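Protein-disulfide isomerase (Novosphingobium aromaticivorans, PDB 3GMF) probably acts as a thiol-disulfide isomerase of the thioredoxin superfamily, rearranging disulfide bonds in substrate proteins. Local coordinates at residues F172-G176 against I177-G181; Y164-G168 against T169-M173; A186-R189 against P190-A194. One frame throughout, in Å; residues are numbered along the deposited sequence. Where two conformers were deposited one is given.

Interaction 1 of 3, residues F172-G176 against I177-G181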
loop_
_atom_site.group_PDB
_atom_site.type_symbol
_atom_site.label_atom_id
_atom_site.label_comp_id
_atom_site.label_asym_id
_atom_site.label_seq_id
_atom_site.Cartn_x
_atom_site.Cartn_y
_atom_site.Cartn_z
ATOM N N PHE A 172 7.250 9.049 -5.193
ATOM C CA PHE A 172 8.214 8.141 -5.803
ATOM C C PHE A 172 9.636 8.603 -5.581
ATOM O O PHE A 172 9.889 9.796 -5.533
ATOM C CB PHE A 172 7.940 8.039 -7.316
ATOM C CG PHE A 172 6.524 7.668 -7.636
ATOM C CD1 PHE A 172 6.099 6.348 -7.472
ATOM C CD2 PHE A 172 5.614 8.636 -8.063
ATOM C CE1 PHE A 172 4.784 6.006 -7.726
ATOM C CE2 PHE A 172 4.273 8.288 -8.348
ATOM C CZ PHE A 172 3.882 6.982 -8.195
ATOM N N MET A 173 10.551 7.643 -5.449
ATOM C CA MET A 173 11.984 7.939 -5.585
ATOM C C MET A 173 12.617 7.063 -6.654
ATOM O O MET A 173 12.239 5.896 -6.833
ATOM C CB MET A 173 12.814 7.778 -4.280
ATOM C CG MET A 173 12.138 7.875 -2.914
ATOM S SD MET A 173 13.484 7.850 -1.644
ATOM C CE MET A 173 14.104 9.503 -1.801
ATOM N N ILE A 174 13.577 7.626 -7.385
ATOM C CA ILE A 174 14.374 6.809 -8.303
ATOM C C ILE A 174 15.823 6.963 -7.887
ATOM O O ILE A 174 16.319 8.088 -7.718
ATOM C CB ILE A 174 14.172 7.161 -9.795
ATOM C CG1 ILE A 174 12.735 6.886 -10.250
ATOM C CG2 ILE A 174 15.119 6.340 -10.656
ATOM C CD1 ILE A 174 12.446 7.306 -11.670
ATOM N N ASP A 175 16.468 5.821 -7.645
ATOM C CA ASP A 175 17.870 5.763 -7.255
ATOM C C ASP A 175 18.193 6.792 -6.152
ATOM O O ASP A 175 19.147 7.555 -6.265
ATOM C CB ASP A 175 18.777 5.914 -8.502
ATOM C CG ASP A 175 18.446 4.894 -9.616
ATOM O OD1 ASP A 175 17.874 3.816 -9.319
ATOM O OD2 ASP A 175 18.775 5.167 -10.798
ATOM N N GLY A 176 17.343 6.834 -5.118
ATOM C CA GLY A 176 17.529 7.717 -3.965
ATOM C C GLY A 176 17.054 9.169 -4.024
ATOM O O GLY A 176 17.160 9.889 -3.035
ATOM N N ILE A 177 16.555 9.607 -5.183
ATOM C CA ILE A 177 16.075 10.978 -5.346
ATOM C C ILE A 177 14.554 10.977 -5.300
ATOM O O ILE A 177 13.912 10.292 -6.097
ATOM C CB ILE A 177 16.594 11.626 -6.674
ATOM C CG1 ILE A 177 18.104 11.912 -6.595
ATOM C CG2 ILE A 177 15.808 12.904 -7.036
ATOM C CD1 ILE A 177 18.536 12.859 -5.462
ATOM N N LEU A 178 13.989 11.740 -4.352
ATOM C CA LEU A 178 12.528 11.894 -4.258
ATOM C C LEU A 178 12.081 12.781 -5.406
ATOM O O LEU A 178 12.640 13.857 -5.625
ATOM C CB LEU A 178 12.056 12.486 -2.914
ATOM C CG LEU A 178 10.527 12.541 -2.738
ATOM C CD1 LEU A 178 9.896 11.190 -2.429
ATOM C CD2 LEU A 178 10.087 13.609 -1.717
ATOM N N LEU A 179 11.097 12.305 -6.163
ATOM C CA LEU A 179 10.714 13.002 -7.370
ATOM C C LEU A 179 9.712 14.110 -7.073
ATOM O O LEU A 179 8.539 13.837 -6.781
ATOM C CB LEU A 179 10.159 12.004 -8.393
ATOM C CG LEU A 179 11.093 10.843 -8.746
ATOM C CD1 LEU A 179 10.412 9.948 -9.822
ATOM C CD2 LEU A 179 12.484 11.331 -9.262
ATOM N N ALA A 180 10.189 15.357 -7.144
ATOM C CA ALA A 180 9.317 16.542 -7.076
ATOM C C ALA A 180 8.212 16.519 -8.139
ATOM O O ALA A 180 8.437 16.060 -9.264
ATOM C CB ALA A 180 10.144 17.827 -7.218
ATOM N N GLY A 181 7.019 16.988 -7.763
ATOM C CA GLY A 181 5.887 17.155 -8.681
ATOM C C GLY A 181 5.388 15.904 -9.393
ATOM O O GLY A 181 4.680 15.992 -10.393
HETATM O O HOH W 1 6.993 11.865 -5.786
#
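F172 meets L179 through both backbone and side chain. The carbonyl oxygen F172 O accepts a nearly straight bond from L179 N at 2.9 Å (173° at the hydrogen), while L179 CD1 lies against F172 CB. With CG beside its own backbone N (chi1 -54°), the F172 ring leads off from the hairpin to F33. A water clamps the same pair, taking the hydrogen of F172 N and giving one to L179 O. M173 forms a non-hydrogen-bonded antiparallel pair with L178: its terminal methyl CE sits 3.8 Å from L178 CB, reached by a bend at chi3, and the two side chains cross obliquely, L178 CD1 lying near M173 CG. Its CA also makes a CA-H...O contact, M173 CA to I177 O at 3.1 Å. I174 closes the ladder in a hydrogen-bonded pair with I177, where I174 N donates to I177 O and I177 N returns a bond of 3.0 Å to I174 O, this last arriving 52° out of the carbonyl plane. On the sheet face of I174, its CD1 packs 3.8 Å from L179 CD1, under helix 185-196. D175 and G176 are the corners of a type I' turn, both with positive phi, a value that suits glycine at G176; the D175 carboxylate turns outward to a salt bridge with R195. The hairpin thus joins the edge strand 177-178 to strand 171-174 by three backbone bonds, and the water completes the F172-L179 pair, while branched apolar chains fill the side facing the helix.

Interaction 2 of 3, residues Y164-G168 against T169-M173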
loop_
_atom_site.group_PDB
_atom_site.type_symbol
_atom_site.label_atom_id
_atom_site.label_comp_id
_atom_site.label_asym_id
_atom_site.label_seq_id
_atom_site.Cartn_x
_atom_site.Cartn_y
_atom_site.Cartn_z
ATOM N N TYR A 164 12.308 11.721 4.167
ATOM C CA TYR A 164 12.025 12.083 2.781
ATOM C C TYR A 164 10.966 13.144 2.583
ATOM O O TYR A 164 10.704 13.540 1.444
ATOM C CB TYR A 164 11.730 10.818 1.967
ATOM C CG TYR A 164 12.880 9.850 2.009
ATOM C CD1 TYR A 164 14.148 10.231 1.551
ATOM C CD2 TYR A 164 12.727 8.568 2.531
ATOM C CE1 TYR A 164 15.217 9.357 1.593
ATOM C CE2 TYR A 164 13.795 7.683 2.579
ATOM C CZ TYR A 164 15.041 8.084 2.104
ATOM O OH TYR A 164 16.115 7.223 2.142
ATOM N N ASN A 165 10.389 13.608 3.687
ATOM C CA ASN A 165 9.366 14.640 3.651
ATOM C C ASN A 165 8.152 14.189 2.855
ATOM O O ASN A 165 7.441 15.012 2.277
ATOM C CB ASN A 165 9.930 15.934 3.063
ATOM C CG ASN A 165 11.223 16.362 3.728
ATOM O OD1 ASN A 165 11.308 16.440 4.954
ATOM N ND2 ASN A 165 12.241 16.639 2.922
ATOM N N VAL A 166 7.915 12.882 2.824
ATOM C CA VAL A 166 6.775 12.357 2.060
ATOM C C VAL A 166 5.498 12.904 2.680
ATOM O O VAL A 166 5.267 12.820 3.898
ATOM C CB VAL A 166 6.752 10.784 1.965
ATOM C CG1 VAL A 166 5.526 10.307 1.165
ATOM C CG2 VAL A 166 8.008 10.264 1.308
ATOM N N SER A 167 4.687 13.505 1.829
ATOM C CA SER A 167 3.454 14.109 2.254
ATOM C C SER A 167 2.247 13.596 1.448
ATOM O O SER A 167 1.376 12.898 1.978
ATOM C CB SER A 167 3.604 15.627 2.104
ATOM O OG SER A 167 2.436 16.279 2.507
ATOM N N GLY A 168 2.188 13.958 0.171
ATOM C CA GLY A 168 1.139 13.465 -0.722
ATOM C C GLY A 168 1.443 12.049 -1.203
ATOM O O GLY A 168 2.583 11.603 -1.179
ATOM N N THR A 169 0.399 11.339 -1.619
ATOM C CA THR A 169 0.529 9.989 -2.188
ATOM C C THR A 169 -0.186 9.891 -3.552
ATOM O O THR A 169 -1.146 10.629 -3.789
ATOM C CB THR A 169 -0.033 8.934 -1.233
ATOM O OG1 THR A 169 -1.326 9.361 -0.787
ATOM C CG2 THR A 169 0.922 8.739 -0.023
ATOM N N PRO A 170 0.318 9.028 -4.467
ATOM C CA PRO A 170 1.567 8.276 -4.330
ATOM C C PRO A 170 2.734 9.240 -4.488
ATOM O O PRO A 170 2.576 10.301 -5.113
ATOM C CB PRO A 170 1.536 7.314 -5.538
ATOM C CG PRO A 170 0.750 8.050 -6.557
ATOM C CD PRO A 170 -0.336 8.744 -5.760
ATOM N N SER A 171 3.869 8.891 -3.900
ATOM C CA SER A 171 5.112 9.606 -4.176
ATOM C C SER A 171 6.169 8.583 -4.562
ATOM O O SER A 171 6.022 7.389 -4.273
ATOM C CB SER A 171 5.558 10.428 -2.960
ATOM O OG SER A 171 4.668 11.510 -2.711
ATOM N N PHE A 172 7.250 9.049 -5.193
ATOM C CA PHE A 172 8.214 8.141 -5.803
ATOM C C PHE A 172 9.636 8.603 -5.581
ATOM O O PHE A 172 9.889 9.796 -5.533
ATOM C CB PHE A 172 7.940 8.039 -7.316
ATOM C CG PHE A 172 6.524 7.668 -7.636
ATOM C CD1 PHE A 172 6.099 6.348 -7.472
ATOM C CD2 PHE A 172 5.614 8.636 -8.063
ATOM C CE1 PHE A 172 4.784 6.006 -7.726
ATOM C CE2 PHE A 172 4.273 8.288 -8.348
ATOM C CZ PHE A 172 3.882 6.982 -8.195
ATOM N N MET A 173 10.551 7.643 -5.449
ATOM C CA MET A 173 11.984 7.939 -5.585
ATOM C C MET A 173 12.617 7.063 -6.654
ATOM O O MET A 173 12.239 5.896 -6.833
ATOM C CB MET A 173 12.814 7.778 -4.280
ATOM C CG MET A 173 12.138 7.875 -2.914
ATOM S SD MET A 173 13.484 7.850 -1.644
ATOM C CE MET A 173 14.104 9.503 -1.801
HETATM O O HOH W 2 5.262 13.812 -0.858
#
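Y164 and M173 meet in a Met-aromatic contact. The sulfur M173 SD stands over the centre of the Y164 ring, 3.9 Å from the centroid and only 7° off the ring normal, so the face rather than the edge receives it. The methyl lies over the same face, above its CD1-CE1 side, with M173 CE 3.4 Å from Y164 CD1, and the two side chains cross at about a right angle. Y164 ends helix 147-164, and its CG lies beside the backbone N, which turns the ring toward the strand. Apolar packing continues at V166, whose CG1 lies 4.1 Å from S171 CB; outside the pair, V166 also rests on F22 and F58.

The polar part of the contact centres on S171. Its hydroxyl donates to the backbone oxygen of G168, S171 OG to G168 O at 2.6 Å, from 41° above the carbonyl plane. OG is placed for this by a chi1 of -68°, beside its own N. A water adds a second link: it accepts from S167 N at 2.8 Å and donates to S171 OG at 3.0 Å. The serine hydroxyl therefore both gives and receives a hydrogen in the turn.

Between G168 and S171 the chain runs through T169 and P170, joined by a cis peptide bond. A cis-proline facing the CxxC is a hallmark of the thioredoxin fold; here the residue before it, T169, touches C27 and C30, consistent with a thioredoxin-type CxxC active site at those cysteines. One hydroxyl and one water tie the turn before the cis-proline to the strand after it, while the sulfur over the ring joins the helix end to the same strand.

Interaction 3 of 3, residues A186-R189 against P190-A194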
loop_
_atom_site.group_PDB
_atom_site.type_symbol
_atom_site.label_atom_id
_atom_site.label_comp_id
_atom_site.label_asym_id
_atom_site.label_seq_id
_atom_site.Cartn_x
_atom_site.Cartn_y
_atom_site.Cartn_z
ATOM N N ALA A 186 1.318 9.570 -15.391
ATOM C CA ALA A 186 1.614 10.491 -16.491
ATOM C C ALA A 186 2.892 11.281 -16.248
ATOM O O ALA A 186 3.683 11.481 -17.179
ATOM C CB ALA A 186 0.435 11.423 -16.710
ATOM N N SER A 187 3.102 11.704 -14.995
ATOM C CA SER A 187 4.344 12.373 -14.601
ATOM C C SER A 187 5.530 11.413 -14.335
ATOM O O SER A 187 6.701 11.760 -14.546
ATOM C CB SER A 187 4.109 13.313 -13.409
ATOM O OG SER A 187 3.601 12.624 -12.290
ATOM N N LEU A 188 5.225 10.225 -13.835
ATOM C CA LEU A 188 6.257 9.261 -13.530
ATOM C C LEU A 188 6.892 8.617 -14.769
ATOM O O LEU A 188 8.120 8.538 -14.862
ATOM C CB LEU A 188 5.717 8.185 -12.597
ATOM C CG LEU A 188 6.754 7.109 -12.204
ATOM C CD1 LEU A 188 7.975 7.668 -11.428
ATOM C CD2 LEU A 188 6.063 6.010 -11.419
ATOM N N ARG A 189 6.053 8.141 -15.683
ATOM C CA ARG A 189 6.533 7.329 -16.812
ATOM C C ARG A 189 7.687 7.957 -17.628
ATOM O O ARG A 189 8.673 7.250 -17.890
ATOM C CB ARG A 189 5.377 6.881 -17.718
ATOM C CG ARG A 189 5.833 6.039 -18.908
ATOM C CD ARG A 189 4.679 5.512 -19.698
ATOM N NE ARG A 189 4.101 6.538 -20.545
ATOM C CZ ARG A 189 3.153 6.305 -21.450
ATOM N NH1 ARG A 189 2.681 5.077 -21.623
ATOM N NH2 ARG A 189 2.683 7.300 -22.182
ATOM N N PRO A 190 7.600 9.263 -17.989
ATOM C CA PRO A 190 8.735 9.811 -18.759
ATOM C C PRO A 190 10.061 9.784 -17.987
ATOM O O PRO A 190 11.126 9.620 -18.592
ATOM C CB PRO A 190 8.306 11.254 -19.068
ATOM C CG PRO A 190 6.802 11.256 -18.910
ATOM C CD PRO A 190 6.554 10.289 -17.787
ATOM N N GLN A 191 10.004 9.930 -16.659
ATOM C CA GLN A 191 11.207 9.841 -15.848
ATOM C C GLN A 191 11.779 8.435 -15.777
ATOM O O GLN A 191 13.008 8.267 -15.785
ATOM C CB GLN A 191 10.968 10.430 -14.449
ATOM C CG GLN A 191 10.427 11.851 -14.563
ATOM C CD GLN A 191 10.199 12.509 -13.222
ATOM O OE1 GLN A 191 11.144 12.922 -12.540
ATOM N NE2 GLN A 191 8.922 12.642 -12.850
ATOM N N ILE A 192 10.902 7.429 -15.772
ATOM C CA ILE A 192 11.348 6.030 -15.831
ATOM C C ILE A 192 11.977 5.722 -17.195
ATOM O O ILE A 192 13.089 5.190 -17.267
ATOM C CB ILE A 192 10.207 5.055 -15.523
ATOM C CG1 ILE A 192 9.839 5.176 -14.037
ATOM C CG2 ILE A 192 10.587 3.591 -15.908
ATOM C CD1 ILE A 192 8.710 4.323 -13.616
ATOM N N LEU A 193 11.276 6.076 -18.267
ATOM C CA LEU A 193 11.786 5.803 -19.633
ATOM C C LEU A 193 13.103 6.538 -19.922
ATOM O O LEU A 193 13.986 5.981 -20.575
ATOM C CB LEU A 193 10.716 6.120 -20.679
ATOM C CG LEU A 193 9.416 5.279 -20.584
ATOM C CD1 LEU A 193 8.429 5.649 -21.696
ATOM C CD2 LEU A 193 9.661 3.755 -20.568
ATOM N N ALA A 194 13.251 7.770 -19.425
ATOM C CA ALA A 194 14.502 8.534 -19.592
ATOM C C ALA A 194 15.705 7.801 -18.998
ATOM O O ALA A 194 16.795 7.780 -19.597
ATOM C CB ALA A 194 14.389 9.913 -18.971
#
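L188 overlaps I192 one turn on along helix 185-196: L188 CG lies 3.7 Å from I192 CD1, with both leucine methyls close to the same isoleucine branch. I192 CG1 stands beside its backbone N (chi1 -70°), which carries CD1 back toward L188. Together they form the buried side of the helix, packed on L19 of the sheet and on F33 and L41 of helix 28-46. On the outer side R189 and L193 run side by side, R189 CG 3.8 Å from L193 CD1, and the guanidinium reaches Q40 through NH1. P190 has no N-H for A186 O; P190 CD instead approaches A186 O at 3.2 Å, and the helix kinks there. Separately, Q191 N turns to L188 O in a weak bond, and the side chain serves S187 O: with CG beside the backbone N (chi1 -54°), the extended chain runs back until Q191 NE2 gives S187 O an almost straight bond (175°) of 2.9 Å. A second bond from this nitrogen goes to T182. Shortening Q191 to an alanine is likely to leave S187 O without this donor and T182 without its amide mate. The arrangement is that of an amphipathic, proline-kinked C-terminal helix packed on the thioredoxin-fold sheet.

The three contacts follow one another along the C-terminal part of the thioredoxin fold. Interactions 1 and 2 share F172 and M173 on strand 171-174, and their centres are about 8 Å apart; L178 CD2 comes within 3.2 Å of Y164 O where the hairpin leans on the helix end. Interaction 3 lies about 11 Å from interaction 1, centre to centre, and closes over it: L179 CD1 packs 3.7 Å from L188 CD1, and F172 CE1 3.9 Å from L188 CD2. Of the three, interaction 2 reaches the probable CxxC site directly, through T169 and P170, whereas the F172 ring only lies near it and touches F33 of the helix that carries C30.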